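Local coordinates for protein aspartate semialdehyde dehydrogenase (PDB 4WOJ) that probably catalyses the NADPH-dependent reductive dephosphorylation of L-aspartyl-4-phosphate to L-aspartate semialdehyde, a step toward lysine, methionine and threonine, at residues R108-L117 with Y245-I254. Residues are numbered along the deposited sequence; the frame is centred on the assembly and turned at random.
Sequences RLDKDSTLVL and YKAATELNKI
Lys253 reaches across to the carbonyls of Arg108 and Ser113, joining helix 242-255 of the dimerisation domain to strand 113-116, an outermost strand of the parallel Rossmann-type sheet in the NAD-binding domain. Strand and helix run nearly perpendicular. The interface illustrates how backbone acceptors in a loop and near the start of the following strand can be satisfied by one long side chain from another domain. With CG anti to the backbone N (chi1 179°) and every later torsion extended, Lys253 sends NZ to Arg108 O at 3.1 Å and to Ser113 O at 3.0 Å. The second carbonyl is met from above its plane, 57° out of it. These two carbonyls probably help stabilise the positive charge of the ammonium; Asp110 O is 2.7 Å from Lys253 NZ. Leu115 crosses the lysine's aliphatic stem at about a right angle, its CD1 3.7 Å from Lys253 CB, while its CB packs on Ile254 CG1.

The buried pair Arg108 and Glu250 forms a salt bridge whose groups have further partners. Arg108 NE donates to Gly138 O, and Glu250 OE1 accepts from Asn140 N, close to Cys141, the predicted acyl-thioester nucleophile; Glu250 thus ties the helix to the loop preceding that cysteine. The guanidinium and carboxylate planes stand 69° apart, and Arg108 NH1 meets Glu250 OE2 on its syn side at 3.0 Å, the bond somewhat tilted out of both planes.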
loop_
_atom_site.group_PDB
_atom_site.type_symbol
_atom_site.label_atom_id
_atom_site.label_comp_id
_atom_site.label_asym_id
_atom_site.label_seq_id
_atom_site.Cartn_x
_atom_site.Cartn_y
_atom_site.Cartn_z
ATOM N N ARG B 108 14.741 18.273 14.457
ATOM C CA ARG B 108 14.629 18.527 13.003
ATOM C C ARG B 108 14.296 19.933 12.581
ATOM O O ARG B 108 14.843 20.406 11.566
ATOM C CB ARG B 108 13.606 17.619 12.342
ATOM C CG ARG B 108 14.201 16.276 12.013
ATOM C CD ARG B 108 13.288 15.424 11.172
ATOM N NE ARG B 108 13.745 14.068 11.346
ATOM C CZ ARG B 108 12.973 13.001 11.413
ATOM N NH1 ARG B 108 11.644 13.092 11.295
ATOM N NH2 ARG B 108 13.556 11.830 11.592
ATOM N N LEU B 109 13.431 20.591 13.347
ATOM C CA LEU B 109 12.861 21.878 12.923
ATOM C C LEU B 109 13.332 23.116 13.711
ATOM O O LEU B 109 12.809 24.195 13.493
ATOM C CB LEU B 109 11.309 21.795 12.862
ATOM C CG LEU B 109 10.800 20.518 12.164
ATOM C CD1 LEU B 109 9.295 20.366 12.262
ATOM C CD2 LEU B 109 11.254 20.434 10.702
ATOM N N ASP B 110 14.322 22.971 14.590
ATOM C CA ASP B 110 14.936 24.148 15.230
ATOM C C ASP B 110 15.641 24.966 14.177
ATOM O O ASP B 110 16.188 24.413 13.233
ATOM C CB ASP B 110 15.948 23.729 16.315
ATOM C CG ASP B 110 16.604 24.934 17.054
ATOM O OD1 ASP B 110 16.585 26.076 16.539
ATOM O OD2 ASP B 110 17.161 24.739 18.165
ATOM N N LYS B 111 15.671 26.281 14.351
ATOM C CA LYS B 111 16.384 27.154 13.406
ATOM C C LYS B 111 17.895 26.809 13.378
ATOM O O LYS B 111 18.548 26.902 12.342
ATOM C CB LYS B 111 16.160 28.639 13.740
ATOM N N ASP B 112 18.425 26.403 14.522
ATOM C CA ASP B 112 19.839 26.017 14.628
ATOM C C ASP B 112 20.175 24.710 13.906
ATOM O O ASP B 112 21.306 24.536 13.473
ATOM C CB ASP B 112 20.253 25.945 16.103
ATOM C CG ASP B 112 20.239 27.320 16.777
ATOM O OD1 ASP B 112 20.409 28.350 16.059
ATOM O OD2 ASP B 112 20.040 27.363 18.018
ATOM N N SER B 113 19.196 23.819 13.779
ATOM C CA SER B 113 19.390 22.530 13.107
ATOM C C SER B 113 19.425 22.679 11.581
ATOM O O SER B 113 18.784 23.564 11.008
ATOM C CB SER B 113 18.296 21.517 13.497
ATOM O OG SER B 113 18.390 21.074 14.857
ATOM N N THR B 114 20.208 21.814 10.944
ATOM C CA THR B 114 20.214 21.623 9.489
ATOM C C THR B 114 19.820 20.174 9.213
ATOM O O THR B 114 20.332 19.235 9.855
ATOM C CB THR B 114 21.585 21.921 8.875
ATOM O OG1 THR B 114 22.045 23.210 9.312
ATOM C CG2 THR B 114 21.512 21.915 7.366
ATOM N N LEU B 115 18.835 19.999 8.334
ATOM C CA LEU B 115 18.382 18.663 7.938
ATOM C C LEU B 115 19.353 18.200 6.871
ATOM O O LEU B 115 19.668 19.008 5.970
ATOM C CB LEU B 115 16.966 18.665 7.368
ATOM C CG LEU B 115 15.816 18.694 8.378
ATOM C CD1 LEU B 115 14.464 18.912 7.711
ATOM C CD2 LEU B 115 15.770 17.407 9.167
ATOM N N VAL B 116 19.841 16.949 6.966
ATOM C CA VAL B 116 20.851 16.490 6.010
ATOM C C VAL B 116 20.342 15.501 4.950
ATOM O O VAL B 116 19.801 14.436 5.251
ATOM C CB VAL B 116 22.114 15.869 6.693
ATOM C CG1 VAL B 116 22.793 16.907 7.572
ATOM C CG2 VAL B 116 21.777 14.644 7.511
ATOM N N LEU B 117 20.553 15.871 3.695
ATOM C CA LEU B 117 20.360 14.967 2.574
ATOM C C LEU B 117 21.203 15.529 1.425
ATOM O O LEU B 117 20.719 16.251 0.533
ATOM C CB LEU B 117 18.889 14.854 2.214
ATOM C CG LEU B 117 18.502 13.821 1.146
ATOM C CD1 LEU B 117 18.795 12.426 1.602
ATOM C CD2 LEU B 117 17.022 13.958 0.829
ATOM N N TYR B 245 2.468 14.991 8.450
ATOM C CA TYR B 245 2.841 16.404 8.555
ATOM C C TYR B 245 4.380 16.597 8.348
ATOM O O TYR B 245 4.809 17.630 7.863
ATOM C CB TYR B 245 2.361 16.978 9.921
ATOM C CG TYR B 245 3.221 18.096 10.466
ATOM C CD1 TYR B 245 2.902 19.431 10.243
ATOM C CD2 TYR B 245 4.384 17.805 11.189
ATOM C CE1 TYR B 245 3.721 20.434 10.739
ATOM C CE2 TYR B 245 5.213 18.800 11.689
ATOM C CZ TYR B 245 4.883 20.107 11.465
ATOM O OH TYR B 245 5.733 21.065 11.974
ATOM N N LYS B 246 5.197 15.636 8.793
ATOM C CA LYS B 246 6.655 15.714 8.617
ATOM C C LYS B 246 7.040 15.931 7.172
ATOM O O LYS B 246 8.020 16.604 6.876
ATOM C CB LYS B 246 7.362 14.411 9.018
ATOM C CG LYS B 246 7.426 14.141 10.504
ATOM C CD LYS B 246 8.290 12.931 10.826
ATOM C CE LYS B 246 8.202 12.538 12.303
ATOM N NZ LYS B 246 7.152 11.495 12.559
ATOM N N ALA B 247 6.315 15.287 6.273
ATOM C CA ALA B 247 6.669 15.361 4.882
ATOM C C ALA B 247 6.865 16.803 4.389
ATOM O O ALA B 247 7.957 17.157 3.985
ATOM C CB ALA B 247 5.677 14.605 4.014
ATOM N N ALA B 248 5.851 17.647 4.464
ATOM C CA ALA B 248 5.919 18.938 3.752
ATOM C C ALA B 248 6.994 19.842 4.324
ATOM O O ALA B 248 7.770 20.426 3.603
ATOM C CB ALA B 248 4.579 19.622 3.744
ATOM N N THR B 249 7.044 19.936 5.636
ATOM C CA THR B 249 7.903 20.894 6.334
ATOM C C THR B 249 9.376 20.555 6.220
ATOM O O THR B 249 10.212 21.439 6.032
ATOM C CB THR B 249 7.506 20.975 7.822
ATOM O OG1 THR B 249 7.153 19.659 8.297
ATOM C CG2 THR B 249 6.293 21.921 7.969
ATOM N N GLU B 250 9.673 19.270 6.305
ATOM C CA GLU B 250 11.047 18.750 6.129
ATOM C C GLU B 250 11.554 18.905 4.684
ATOM O O GLU B 250 12.668 19.381 4.459
ATOM C CB GLU B 250 11.141 17.282 6.578
ATOM C CG GLU B 250 10.881 17.117 8.073
ATOM C CD GLU B 250 11.044 15.691 8.596
ATOM O OE1 GLU B 250 11.599 14.827 7.878
ATOM O OE2 GLU B 250 10.571 15.429 9.728
ATOM N N LEU B 251 10.721 18.532 3.717
ATOM C CA LEU B 251 11.060 18.737 2.304
ATOM C C LEU B 251 11.385 20.204 2.035
ATOM O O LEU B 251 12.386 20.527 1.402
ATOM C CB LEU B 251 9.923 18.294 1.364
ATOM C CG LEU B 251 10.176 18.574 -0.131
ATOM C CD1 LEU B 251 11.287 17.672 -0.639
ATOM C CD2 LEU B 251 8.941 18.415 -0.981
ATOM N N ASN B 252 10.543 21.098 2.525
ATOM C CA ASN B 252 10.792 22.546 2.332
ATOM C C ASN B 252 12.008 23.049 3.116
ATOM O O ASN B 252 12.772 23.875 2.633
ATOM C CB ASN B 252 9.513 23.338 2.564
ATOM C CG ASN B 252 8.517 23.105 1.432
ATOM O OD1 ASN B 252 8.693 23.636 0.333
ATOM N ND2 ASN B 252 7.532 22.239 1.654
ATOM N N LYS B 253 12.245 22.478 4.286
ATOM C CA LYS B 253 13.478 22.810 5.011
ATOM C C LYS B 253 14.710 22.311 4.232
ATOM O O LYS B 253 15.697 23.011 4.135
ATOM C CB LYS B 253 13.458 22.285 6.440
ATOM C CG LYS B 253 14.739 22.612 7.183
ATOM C CD LYS B 253 14.587 22.624 8.702
ATOM C CE LYS B 253 15.784 23.340 9.321
ATOM N NZ LYS B 253 15.771 23.290 10.812
ATOM N N ILE B 254 14.647 21.108 3.674
ATOM C CA ILE B 254 15.800 20.547 2.967
ATOM C C ILE B 254 16.107 21.355 1.732
ATOM O O ILE B 254 17.262 21.608 1.411
ATOM C CB ILE B 254 15.576 19.086 2.542
ATOM C CG1 ILE B 254 15.535 18.170 3.761
ATOM C CG2 ILE B 254 16.700 18.618 1.622
ATOM C CD1 ILE B 254 15.154 16.740 3.446
#